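Local coordinates for protein mannan endo-1,4-beta-mannosidase (Bacillus subtilis, PDB 3CBW) that hydrolyses internal beta-1,4-mannosidic linkages of mannan, galactomannan and glucomannan, and takes part in glucomannan degradation, at residues 48-53 against 92-97; 106-111 against 332-337; 150-155 against 208-213; 157-162 against 215-220. The protein carries 3 engineered substitutions. One frame throughout, in Å; residues are numbered along the deposited sequence.

All four contacts lie on or against the TIM barrel of this family 26 glycoside hydrolase. Along the chain, contact 1 closes before the others open, contact 2 spans the longest interval, and contacts 3 and 4, whose segments alternate, fall inside it. Those two share helix 143-163 and are neighbours, with centres 9 Å apart; contacts 2 and 3 are the most distant pair, at 26 Å. Contact 1 meets contact 4 through Asn96, whose ND2 hydrogen-bonds to Gly158 O and Glu161 OE1. Contact 2 reaches contact 4 where Ile111 of strand 108-114 packs on Leu159 and Leu162. Together they tie loops, outer helices and the chain's late part to the parallel barrel that carries the active site.

Contact 1: 48-53 against 92-97; sequences GYSHDT and DVSCNG
Asp92 opens the segment with its CG anti to the backbone N (chi1 -176°), and OD2 does most of the gripping. The hydroxyl of Ser50 donates to it on the anti lone pair, OG to OD2 2.7 Å. His51 lies beside the same carboxylate, its CB 3.5 Å from Asp92 OD2, while its imidazole leads away from the segment. Val93 turns away and begins a type I beta turn that ends at Asn96. Within this turn Ser94 comes back to Asp92: its hydroxyl takes the syn lone pair of OD2, and its backbone N-H meets OD2 from above the carboxylate plane, which makes an Asx turn. Three donors therefore hold one oxygen, which would probably favour the charged carboxylate. A water accepts from His51 N and donates to Ser94 OG, bridging the segments. The loop after barrel strand 41-49 is thus pinned to the approach to helix 96-104, in a TIM-barrel fold. At Cys95 the backbone N donates to Ser50 OG at 3.1 Å, with an N-H...O angle of 145°, so the buried serine hydroxyl both gives and receives. The Cys95 sulfur, which forms a disulfide with Cys75, lies 3.8 Å from Ser50 OG.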
loop_
_atom_site.group_PDB
_atom_site.type_symbol
_atom_site.label_atom_id
_atom_site.label_comp_id
_atom_site.label_asym_id
_atom_site.label_seq_id
_atom_site.Cartn_x
_atom_site.Cartn_y
_atom_site.Cartn_z
ATOM N N GLY A 48 4.731 0.373 11.117
ATOM C CA GLY A 48 3.732 0.379 12.178
ATOM C C GLY A 48 2.658 1.440 12.011
ATOM O O GLY A 48 2.610 2.160 11.006
ATOM N N TYR A 49 1.802 1.526 13.025
ATOM C CA TYR A 49 0.682 2.465 13.074
ATOM C C TYR A 49 1.101 3.736 13.785
ATOM O O TYR A 49 1.688 3.688 14.882
ATOM C CB TYR A 49 -0.511 1.829 13.821
ATOM C CG TYR A 49 -1.098 0.668 13.064
ATOM C CD1 TYR A 49 -2.114 0.879 12.129
ATOM C CD2 TYR A 49 -0.620 -0.631 13.253
ATOM C CE1 TYR A 49 -2.643 -0.178 11.393
ATOM C CE2 TYR A 49 -1.145 -1.693 12.516
ATOM C CZ TYR A 49 -2.149 -1.446 11.593
ATOM O OH TYR A 49 -2.664 -2.487 10.871
ATOM N N SER A 50 0.790 4.877 13.180
ATOM C CA SER A 50 1.264 6.162 13.704
ATOM C C SER A 50 0.867 6.368 15.178
ATOM O O SER A 50 -0.257 6.054 15.579
ATOM C CB SER A 50 0.730 7.294 12.836
ATOM O OG SER A 50 1.407 8.507 13.118
ATOM N N HIS A 51 1.819 6.900 15.954
ATOM C CA HIS A 51 1.726 7.043 17.420
ATOM C C HIS A 51 1.031 5.867 18.101
ATOM O O HIS A 51 0.022 6.017 18.790
ATOM C CB HIS A 51 1.085 8.356 17.842
ATOM C CG HIS A 51 1.343 8.686 19.280
ATOM N ND1 HIS A 51 0.378 8.566 20.259
ATOM C CD2 HIS A 51 2.478 9.067 19.911
ATOM C CE1 HIS A 51 0.902 8.893 21.427
ATOM N NE2 HIS A 51 2.178 9.190 21.246
ATOM N N ASP A 52 1.594 4.692 17.897
ATOM C CA ASP A 52 1.036 3.472 18.455
ATOM C C ASP A 52 2.145 2.443 18.379
ATOM O O ASP A 52 2.704 2.043 19.411
ATOM C CB ASP A 52 -0.226 3.030 17.685
ATOM C CG ASP A 52 -0.712 1.655 18.097
ATOM O OD1 ASP A 52 -0.442 1.216 19.237
ATOM O OD2 ASP A 52 -1.357 0.994 17.263
ATOM N N THR A 53 2.479 2.018 17.160
ATOM C CA THR A 53 3.576 1.081 16.964
ATOM C C THR A 53 4.597 1.565 15.932
ATOM O O THR A 53 5.662 0.966 15.806
ATOM C CB THR A 53 3.081 -0.305 16.522
ATOM O OG1 THR A 53 2.356 -0.182 15.287
ATOM C CG2 THR A 53 2.202 -0.949 17.601
ATOM N N ASP A 92 -3.823 9.480 13.084
ATOM C CA ASP A 92 -2.635 10.169 13.608
ATOM C C ASP A 92 -1.605 10.229 12.487
ATOM O O ASP A 92 -1.413 9.244 11.785
ATOM C CB ASP A 92 -2.079 9.414 14.827
ATOM C CG ASP A 92 -0.902 10.125 15.485
ATOM O OD1 ASP A 92 -1.097 10.736 16.561
ATOM O OD2 ASP A 92 0.231 10.065 14.950
ATOM N N VAL A 93 -0.955 11.377 12.319
ATOM C CA VAL A 93 -0.036 11.574 11.196
ATOM C C VAL A 93 1.398 11.881 11.640
ATOM O O VAL A 93 2.230 12.292 10.835
ATOM C CB VAL A 93 -0.551 12.648 10.205
ATOM C CG1 VAL A 93 -1.957 12.322 9.748
ATOM C CG2 VAL A 93 -0.504 14.058 10.827
ATOM N N SER A 94 1.698 11.628 12.909
ATOM C CA SER A 94 3.014 11.956 13.469
ATOM C C SER A 94 4.183 11.176 12.856
ATOM O O SER A 94 5.332 11.580 13.030
ATOM C CB SER A 94 3.012 11.816 14.993
ATOM O OG SER A 94 2.838 10.476 15.397
ATOM N N CYS A 95 3.904 10.077 12.154
ATOM C CA CYS A 95 4.946 9.329 11.448
ATOM C C CYS A 95 5.510 10.109 10.254
ATOM O O CYS A 95 6.528 9.718 9.698
ATOM C CB CYS A 95 4.411 7.979 10.976
ATOM S SG CYS A 95 3.046 8.085 9.746
ATOM N N ASN A 96 4.860 11.206 9.869
ATOM C CA ASN A 96 5.267 11.982 8.692
ATOM C C ASN A 96 6.736 12.366 8.663
ATOM O O ASN A 96 7.382 12.236 7.635
ATOM C CB ASN A 96 4.444 13.254 8.569
ATOM C CG ASN A 96 3.129 13.041 7.855
ATOM O OD1 ASN A 96 2.856 11.974 7.315
ATOM N ND2 ASN A 96 2.312 14.082 7.826
ATOM N N GLY A 97 7.266 12.867 9.777
ATOM C CA GLY A 97 8.672 13.280 9.822
ATOM C C GLY A 97 9.600 12.169 9.349
ATOM O O GLY A 97 10.482 12.387 8.513
HETATM O O HOH W 1 4.246 7.885 14.706
#

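Contact 2: 106-111 against 332-337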
loop_
_atom_site.group_PDB
_atom_site.type_symbol
_atom_site.label_atom_id
_atom_site.label_comp_id
_atom_site.label_asym_id
_atom_site.label_seq_id
_atom_site.Cartn_x
_atom_site.Cartn_y
_atom_site.Cartn_z
ATOM N N GLY A 106 16.995 8.239 0.741
ATOM C CA GLY A 106 17.130 7.281 -0.355
ATOM C C GLY A 106 16.113 6.157 -0.441
ATOM O O GLY A 106 16.340 5.189 -1.163
ATOM N N GLY A 107 14.996 6.275 0.277
ATOM C CA GLY A 107 13.896 5.321 0.153
ATOM C C GLY A 107 12.629 6.022 -0.301
ATOM O O GLY A 107 12.675 7.162 -0.789
ATOM N N ILE A 108 11.494 5.333 -0.169
ATOM C CA ILE A 108 10.191 5.879 -0.563
ATOM C C ILE A 108 9.164 5.502 0.508
ATOM O O ILE A 108 9.109 4.348 0.941
ATOM C CB ILE A 108 9.694 5.305 -1.926
ATOM C CG1 ILE A 108 10.659 5.578 -3.080
ATOM C CG2 ILE A 108 8.306 5.853 -2.284
ATOM C CD1 ILE A 108 10.312 4.778 -4.347
ATOM N N PRO A 109 8.360 6.471 0.965
ATOM C CA PRO A 109 7.316 6.139 1.941
ATOM C C PRO A 109 6.049 5.567 1.315
ATOM O O PRO A 109 5.713 5.860 0.163
ATOM C CB PRO A 109 7.047 7.485 2.620
ATOM C CG PRO A 109 7.289 8.485 1.525
ATOM C CD PRO A 109 8.415 7.921 0.677
ATOM N N GLN A 110 5.350 4.777 2.119
ATOM C CA GLN A 110 4.074 4.177 1.745
ATOM C C GLN A 110 3.108 4.374 2.895
ATOM O O GLN A 110 3.462 4.154 4.056
ATOM C CB GLN A 110 4.246 2.681 1.461
ATOM C CG GLN A 110 2.989 1.946 0.980
ATOM C CD GLN A 110 2.228 1.123 2.027
ATOM O OE1 GLN A 110 1.463 0.236 1.641
ATOM N NE2 GLN A 110 2.421 1.389 3.326
ATOM N N ILE A 111 1.878 4.762 2.574
ATOM C CA ILE A 111 0.828 4.926 3.584
ATOM C C ILE A 111 -0.400 4.086 3.255
ATOM O O ILE A 111 -0.906 4.126 2.128
ATOM C CB ILE A 111 0.436 6.427 3.735
ATOM C CG1 ILE A 111 1.641 7.210 4.273
ATOM C CG2 ILE A 111 -0.785 6.598 4.643
ATOM C CD1 ILE A 111 1.503 8.728 4.244
ATOM N N GLY A 332 18.761 3.605 -0.689
ATOM C CA GLY A 332 20.006 4.186 -1.204
ATOM C C GLY A 332 20.319 3.806 -2.643
ATOM O O GLY A 332 21.309 4.290 -3.211
ATOM N N GLU A 333 19.503 2.935 -3.243
ATOM C CA GLU A 333 19.744 2.449 -4.611
ATOM C C GLU A 333 18.739 2.986 -5.639
ATOM O O GLU A 333 18.686 2.505 -6.774
ATOM C CB GLU A 333 19.788 0.920 -4.646
ATOM C CG GLU A 333 20.883 0.320 -3.787
ATOM C CD GLU A 333 21.059 -1.166 -4.040
ATOM O OE1 GLU A 333 20.146 -1.945 -3.708
ATOM O OE2 GLU A 333 22.117 -1.559 -4.586
ATOM N N ILE A 334 17.963 3.992 -5.256
ATOM C CA ILE A 334 17.031 4.646 -6.177
ATOM C C ILE A 334 17.820 5.708 -6.933
ATOM O O ILE A 334 17.859 5.708 -8.163
ATOM C CB ILE A 334 15.819 5.265 -5.438
ATOM C CG1 ILE A 334 15.057 4.167 -4.682
ATOM C CG2 ILE A 334 14.893 5.971 -6.415
ATOM C CD1 ILE A 334 13.960 4.673 -3.757
ATOM N N TRP A 335 18.458 6.594 -6.171
ATOM C CA TRP A 335 19.327 7.637 -6.704
ATOM C C TRP A 335 20.777 7.213 -6.561
ATOM O O TRP A 335 21.154 6.551 -5.589
ATOM C CB TRP A 335 19.110 8.954 -5.946
ATOM C CG TRP A 335 17.668 9.354 -5.857
ATOM C CD1 TRP A 335 16.782 9.019 -4.870
ATOM C CD2 TRP A 335 16.934 10.132 -6.810
ATOM N NE1 TRP A 335 15.545 9.554 -5.146
ATOM C CE2 TRP A 335 15.609 10.243 -6.330
ATOM C CE3 TRP A 335 17.271 10.762 -8.016
ATOM C CZ2 TRP A 335 14.616 10.950 -7.020
ATOM C CZ3 TRP A 335 16.283 11.468 -8.701
ATOM C CH2 TRP A 335 14.972 11.553 -8.200
ATOM N N ASN A 336 21.581 7.584 -7.548
ATOM C CA ASN A 336 23.020 7.493 -7.451
ATOM C C ASN A 336 23.535 8.911 -7.250
ATOM O O ASN A 336 23.845 9.617 -8.215
ATOM C CB ASN A 336 23.599 6.858 -8.716
ATOM C CG ASN A 336 25.110 6.706 -8.657
ATOM O OD1 ASN A 336 25.721 6.798 -7.585
ATOM N ND2 ASN A 336 25.720 6.470 -9.815
ATOM N N GLY A 337 23.588 9.342 -5.990
ATOM C CA GLY A 337 23.934 10.720 -5.664
ATOM C C GLY A 337 22.948 11.675 -6.312
ATOM O O GLY A 337 21.755 11.638 -6.024
HETATM O O HOH W 2 18.265 5.965 -3.260
HETATM O O HOH W 3 14.758 8.589 -2.217
#
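Ile334 reaches from the late loop toward the start of strand 108-114, and its longer branch makes the contact. CB carries CG1 beside the backbone N and anti to the carbonyl carbon (chi1 -60°), while CG2 stands anti to the backbone N and lies over one face of the Trp335 indole, offset toward the rim. CG1 passes the backbone oxygen of Gly106 at 3.9 Å. With chi2 extended at 172°, CD1 continues to the side chain of Ile108, whose CG1 it meets at 3.5 Å, tighter than usual for two carbons. The same methyl also lies 3.7 Å from Ile108 CD1 and 3.6 Å from Gly106 O; the two side chains cross at about a right angle, with the Ile334 tip against the longer, CG1-CD1 branch of Ile108.

Beside this apolar touch, Gly332 N donates an almost straight bond to Gly106 O, 2.9 Å long with an N-H...O angle of 173°. The N-H comes from above the carbonyl plane. A water also donates to Gly106 O and accepts from Trp335 N. A second water lies 2.9 Å from Gly107 O, where it can donate, and receives a weak bond from Trp335 NE1, at the edge of an indole that meets Trp103 edge to face. Backbone angles at both Gly106 and Gly332 call for glycine, and a CB on Gly106 would come tight against Gly332 CA.

Gly106 is the C-prime residue of a Schellman motif closing helix 96-104, so the late loop docks on the alpha-to-beta turn between successive beta/alpha units in the TIM barrel.

Contact 3: 150-155 against 208-213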
loop_
_atom_site.group_PDB
_atom_site.type_symbol
_atom_site.label_atom_id
_atom_site.label_comp_id
_atom_site.label_asym_id
_atom_site.label_seq_id
_atom_site.Cartn_x
_atom_site.Cartn_y
_atom_site.Cartn_z
ATOM N N ALA A 150 -14.716 13.710 7.609
ATOM C CA ALA A 150 -13.889 14.152 8.731
ATOM C C ALA A 150 -12.569 13.385 8.793
ATOM O O ALA A 150 -11.502 13.961 9.042
ATOM C CB ALA A 150 -14.642 14.026 10.051
ATOM N N MET A 151 -12.634 12.076 8.571
ATOM C CA MET A 151 -11.408 11.272 8.496
ATOM C C MET A 151 -10.550 11.680 7.302
ATOM O O MET A 151 -9.340 11.861 7.421
ATOM C CB MET A 151 -11.737 9.780 8.399
ATOM C CG MET A 151 -12.367 9.153 9.668
ATOM S SD MET A 151 -12.494 7.295 9.670
ATOM C CE MET A 151 -13.573 7.043 8.244
ATOM N N LEU A 152 -11.179 11.809 6.142
ATOM C CA LEU A 152 -10.430 12.149 4.940
ATOM C C LEU A 152 -9.742 13.502 5.088
ATOM O O LEU A 152 -8.623 13.681 4.618
ATOM C CB LEU A 152 -11.333 12.138 3.706
ATOM C CG LEU A 152 -12.026 10.808 3.362
ATOM C CD1 LEU A 152 -12.788 10.933 2.054
ATOM C CD2 LEU A 152 -11.036 9.646 3.303
ATOM N N SER A 153 -10.407 14.461 5.730
ATOM C CA SER A 153 -9.837 15.785 5.907
ATOM C C SER A 153 -8.571 15.727 6.741
ATOM O O SER A 153 -7.582 16.375 6.414
ATOM C CB SER A 153 -10.853 16.719 6.557
ATOM O OG SER A 153 -10.335 18.028 6.614
ATOM N N LYS A 154 -8.593 14.946 7.819
ATOM C CA LYS A 154 -7.426 14.842 8.679
ATOM C C LYS A 154 -6.281 14.101 7.976
ATOM O O LYS A 154 -5.120 14.468 8.115
ATOM C CB LYS A 154 -7.796 14.173 10.005
ATOM C CG LYS A 154 -6.743 14.340 11.072
ATOM C CD LYS A 154 -7.202 13.795 12.412
ATOM C CE LYS A 154 -6.093 13.931 13.426
ATOM N NZ LYS A 154 -6.465 13.266 14.715
ATOM N N ILE A 155 -6.623 13.060 7.225
ATOM C CA ILE A 155 -5.652 12.328 6.408
ATOM C C ILE A 155 -4.989 13.279 5.408
ATOM O O ILE A 155 -3.757 13.314 5.290
ATOM C CB ILE A 155 -6.320 11.127 5.683
ATOM C CG1 ILE A 155 -6.700 10.049 6.705
ATOM C CG2 ILE A 155 -5.385 10.555 4.613
ATOM C CD1 ILE A 155 -7.782 9.113 6.214
ATOM N N TYR A 208 -10.301 9.198 -4.111
ATOM C CA TYR A 208 -9.428 9.748 -5.152
ATOM C C TYR A 208 -9.768 11.227 -5.403
ATOM O O TYR A 208 -8.874 12.078 -5.445
ATOM C CB TYR A 208 -9.512 8.932 -6.454
ATOM C CG TYR A 208 -8.644 9.535 -7.536
ATOM C CD1 TYR A 208 -7.312 9.151 -7.692
ATOM C CD2 TYR A 208 -9.142 10.542 -8.376
ATOM C CE1 TYR A 208 -6.505 9.730 -8.671
ATOM C CE2 TYR A 208 -8.335 11.140 -9.344
ATOM C CZ TYR A 208 -7.022 10.715 -9.491
ATOM O OH TYR A 208 -6.205 11.294 -10.446
ATOM N N HIS A 209 -11.053 11.534 -5.562
ATOM C CA HIS A 209 -11.462 12.911 -5.847
ATOM C C HIS A 209 -11.266 13.830 -4.664
ATOM O O HIS A 209 -10.882 14.987 -4.853
ATOM C CB HIS A 209 -12.901 12.953 -6.354
ATOM C CG HIS A 209 -13.047 12.351 -7.705
ATOM N ND1 HIS A 209 -14.031 11.438 -8.023
ATOM C CD2 HIS A 209 -12.301 12.509 -8.821
ATOM C CE1 HIS A 209 -13.889 11.071 -9.283
ATOM N NE2 HIS A 209 -12.848 11.706 -9.792
ATOM N N TYR A 210 -11.483 13.336 -3.452
ATOM C CA TYR A 210 -11.247 14.157 -2.281
ATOM C C TYR A 210 -9.770 14.539 -2.213
ATOM O O TYR A 210 -9.420 15.708 -2.025
ATOM C CB TYR A 210 -11.657 13.410 -1.011
ATOM C CG TYR A 210 -11.705 14.292 0.210
ATOM C CD1 TYR A 210 -12.913 14.845 0.628
ATOM C CD2 TYR A 210 -10.554 14.581 0.949
ATOM C CE1 TYR A 210 -12.989 15.660 1.741
ATOM C CE2 TYR A 210 -10.614 15.410 2.081
ATOM C CZ TYR A 210 -11.848 15.946 2.464
ATOM O OH TYR A 210 -11.972 16.760 3.570
ATOM N N MET A 211 -8.886 13.551 -2.343
ATOM C CA MET A 211 -7.458 13.820 -2.198
ATOM C C MET A 211 -6.908 14.642 -3.356
ATOM O O MET A 211 -6.138 15.570 -3.149
ATOM C CB MET A 211 -6.677 12.510 -2.067
ATOM C CG MET A 211 -6.987 11.705 -0.798
ATOM S SD MET A 211 -6.821 12.610 0.838
ATOM C CE MET A 211 -7.852 11.475 1.870
ATOM N N THR A 212 -7.289 14.285 -4.575
ATOM C CA THR A 212 -6.703 14.877 -5.769
ATOM C C THR A 212 -7.323 16.237 -6.081
ATOM O O THR A 212 -6.605 17.210 -6.318
ATOM C CB THR A 212 -6.856 13.911 -6.960
ATOM O OG1 THR A 212 -6.293 12.644 -6.602
ATOM C CG2 THR A 212 -6.171 14.440 -8.200
ATOM N N ASP A 213 -8.651 16.307 -6.074
ATOM C CA ASP A 213 -9.326 17.526 -6.521
ATOM C C ASP A 213 -9.644 18.452 -5.354
ATOM O O ASP A 213 -9.174 19.586 -5.331
ATOM C CB ASP A 213 -10.565 17.160 -7.331
ATOM C CG ASP A 213 -10.212 16.413 -8.599
ATOM O OD1 ASP A 213 -9.154 16.718 -9.200
ATOM O OD2 ASP A 213 -10.988 15.522 -8.993
HETATM O O HOH W 4 -10.686 19.006 3.930
#
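Helices 150-155 and 208-213 run in roughly the same direction, their axes 10.4 Å apart at closest approach and crossing at -35°. Tyr210 has the most surface buried by this contact. Its CG stands anti to the backbone N (chi1 -168°), which carries the ring across to Leu152. There Leu152 CB lies over one ring face as a CH-pi contact, 3.8 Å from the centroid of the Tyr210 ring, while Leu152 CD1 covers the root of the ring near CG. Farther out, Tyr210 OH comes within 3.2 Å of Ser153 CB, and a water bonded to Tyr210 OH and Ser153 OG joins the hydroxyls. Met211, its chain bent at chi2, brings CE to the other helix, 3.6 Å from Leu152 O and 3.8 Å from Ile155 CG2, with Leu152 CD2 alongside. Toward the barrel, Met211 packs on Leu220 and Trp222 of strand 220-224. An alanine in place of Tyr210 would remove the ring and hydroxyl, and would probably cost the CH-pi contact with Leu152 and the water bridge to Ser153. With no direct hydrogen bond between the segments, the outer helices of this TIM barrel hold here by carbon contacts, the polar tip being linked through water.

Contact 4: 157-162 against 215-220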
loop_
_atom_site.group_PDB
_atom_site.type_symbol
_atom_site.label_atom_id
_atom_site.label_comp_id
_atom_site.label_asym_id
_atom_site.label_seq_id
_atom_site.Cartn_x
_atom_site.Cartn_y
_atom_site.Cartn_z
ATOM N N ASP A 157 -4.722 16.520 5.572
ATOM C CA ASP A 157 -3.852 17.467 6.284
ATOM C C ASP A 157 -2.478 16.834 6.496
ATOM O O ASP A 157 -1.447 17.486 6.334
ATOM C CB ASP A 157 -4.442 17.858 7.642
ATOM C CG ASP A 157 -5.695 18.726 7.541
ATOM O OD1 ASP A 157 -6.053 19.219 6.452
ATOM O OD2 ASP A 157 -6.326 18.922 8.608
ATOM N N GLY A 158 -2.458 15.552 6.859
ATOM C CA GLY A 158 -1.194 14.843 7.030
ATOM C C GLY A 158 -0.450 14.705 5.715
ATOM O O GLY A 158 0.747 14.961 5.643
ATOM N N LEU A 159 -1.155 14.311 4.667
ATOM C CA LEU A 159 -0.506 14.132 3.364
ATOM C C LEU A 159 0.091 15.437 2.827
ATOM O O LEU A 159 1.165 15.442 2.203
ATOM C CB LEU A 159 -1.448 13.486 2.346
ATOM C CG LEU A 159 -1.899 12.065 2.709
ATOM C CD1 LEU A 159 -2.962 11.589 1.749
ATOM C CD2 LEU A 159 -0.741 11.098 2.729
ATOM N N GLN A 160 -0.571 16.555 3.114
ATOM C CA GLN A 160 -0.084 17.855 2.674
ATOM C C GLN A 160 1.309 18.151 3.218
ATOM O O GLN A 160 2.117 18.768 2.537
ATOM C CB GLN A 160 -1.061 18.937 3.138
ATOM C CG GLN A 160 -0.680 20.341 2.742
ATOM C CD GLN A 160 -0.804 20.566 1.267
ATOM O OE1 GLN A 160 -1.815 20.208 0.656
ATOM N NE2 GLN A 160 0.219 21.176 0.674
ATOM N N GLU A 161 1.583 17.704 4.445
ATOM C CA GLU A 161 2.891 17.943 5.045
ATOM C C GLU A 161 4.007 17.329 4.183
ATOM O O GLU A 161 5.054 17.934 3.963
ATOM C CB GLU A 161 2.941 17.399 6.470
ATOM C CG GLU A 161 4.238 17.748 7.164
ATOM C CD GLU A 161 4.339 17.221 8.577
ATOM O OE1 GLU A 161 3.428 16.487 9.045
ATOM O OE2 GLU A 161 5.361 17.553 9.210
ATOM N N LEU A 162 3.764 16.130 3.663
ATOM C CA LEU A 162 4.733 15.461 2.797
ATOM C C LEU A 162 4.826 16.159 1.442
ATOM O O LEU A 162 5.922 16.331 0.904
ATOM C CB LEU A 162 4.365 13.978 2.627
ATOM C CG LEU A 162 4.129 13.219 3.946
ATOM C CD1 LEU A 162 3.473 11.877 3.693
ATOM C CD2 LEU A 162 5.387 13.056 4.747
ATOM N N ARG A 215 -8.482 18.451 -2.363
ATOM C CA ARG A 215 -7.318 18.755 -1.552
ATOM C C ARG A 215 -6.039 19.011 -2.344
ATOM O O ARG A 215 -5.011 19.373 -1.768
ATOM C CB ARG A 215 -7.128 17.678 -0.482
ATOM C CG ARG A 215 -8.326 17.588 0.484
ATOM C CD ARG A 215 -8.530 18.893 1.310
ATOM N NE ARG A 215 -7.281 19.205 1.993
ATOM C CZ ARG A 215 -7.047 19.039 3.294
ATOM N NH1 ARG A 215 -8.000 18.653 4.130
ATOM N NH2 ARG A 215 -5.841 19.276 3.767
ATOM N N GLY A 216 -6.095 18.840 -3.662
ATOM C CA GLY A 216 -4.978 19.188 -4.541
ATOM C C GLY A 216 -3.694 18.420 -4.284
ATOM O O GLY A 216 -2.597 18.919 -4.541
ATOM N N LEU A 217 -3.812 17.186 -3.800
ATOM C CA LEU A 217 -2.625 16.421 -3.410
ATOM C C LEU A 217 -1.935 15.800 -4.626
ATOM O O LEU A 217 -2.452 14.865 -5.231
ATOM C CB LEU A 217 -2.970 15.381 -2.343
ATOM C CG LEU A 217 -3.497 15.975 -1.029
ATOM C CD1 LEU A 217 -4.078 14.896 -0.151
ATOM C CD2 LEU A 217 -2.443 16.748 -0.239
ATOM N N ASP A 218 -0.768 16.339 -4.973
ATOM C CA ASP A 218 -0.108 16.072 -6.256
ATOM C C ASP A 218 1.142 15.192 -6.143
ATOM O O ASP A 218 1.885 15.054 -7.109
ATOM C CB ASP A 218 0.204 17.409 -6.968
ATOM C CG ASP A 218 -1.044 18.137 -7.426
ATOM O OD1 ASP A 218 -2.062 17.471 -7.697
ATOM O OD2 ASP A 218 -0.984 19.386 -7.518
ATOM N N HIS A 219 1.315 14.552 -4.992
ATOM C CA HIS A 219 2.489 13.732 -4.705
ATOM C C HIS A 219 2.098 12.272 -4.463
ATOM O O HIS A 219 2.921 11.495 -3.995
ATOM C CB HIS A 219 3.221 14.298 -3.488
ATOM C CG HIS A 219 2.418 14.249 -2.226
ATOM N ND1 HIS A 219 1.068 14.550 -2.189
ATOM C CD2 HIS A 219 2.763 13.894 -0.964
ATOM C CE1 HIS A 219 0.626 14.398 -0.950
ATOM N NE2 HIS A 219 1.634 14.006 -0.189
ATOM N N LEU A 220 0.859 11.902 -4.778
ATOM C CA LEU A 220 0.363 10.554 -4.488
ATOM C C LEU A 220 0.412 9.636 -5.694
ATOM O O LEU A 220 0.047 10.014 -6.812
ATOM C CB LEU A 220 -1.082 10.601 -3.974
ATOM C CG LEU A 220 -1.355 11.505 -2.769
ATOM C CD1 LEU A 220 -2.811 11.451 -2.356
ATOM C CD2 LEU A 220 -0.443 11.126 -1.593
HETATM O O HOH W 5 -4.501 19.560 1.019
#
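Leu159, Arg215 and His219 carry much of this contact between helix 157-162 and the loop leading to strand 220-224. Leu159 points into the loop. Its CB lies 3.9 Å from Leu217 CD1, and its own CD1 meets Leu220 CD1 at 4.1 Å; both leucines cross it at about a right angle.

Arg215 folds back through bends at chi2 and chi3, which bring its guanidinium to Asp157. NH2 donates to Asp157 OD1 at 2.7 Å, close to the guanidinium plane and on the anti lone pair, and NH1 adds a weak bond to the same oxygen. This salt bridge is therefore forked on one carboxylate oxygen, with the two flat groups 48° apart. At the adjoining edge of the guanidinium, NE donates to a water that donates to Gln160 OE1 and Arg215 O; Gln160 NE2 hydrogen-bonds to Asn164 OD1. A leucine in place of Arg215 would remove the guanidinium, and would probably lose the salt bridge to Asp157 and leave the water by Gln160 OE1 less firmly held.

His219 has CG in the crowded position between backbone N and carbonyl carbon (chi1 64°). Its ring is thereby turned to the helix, where NE2 gives a weak, bent bond to Leu159 O at 2.8 Å. Leu162 CB lies 3.9 Å from the same nitrogen, and Leu220 CD2 lies over one ring face, offset toward the rim.

The loop joins helix 194-214 to TIM-barrel strand 220-224, and Leu159, Leu217 and Leu220 all pack on Met211 of that helix; Leu159 and Leu162 face strand 169-172 and Leu162 also touches helix 96-104.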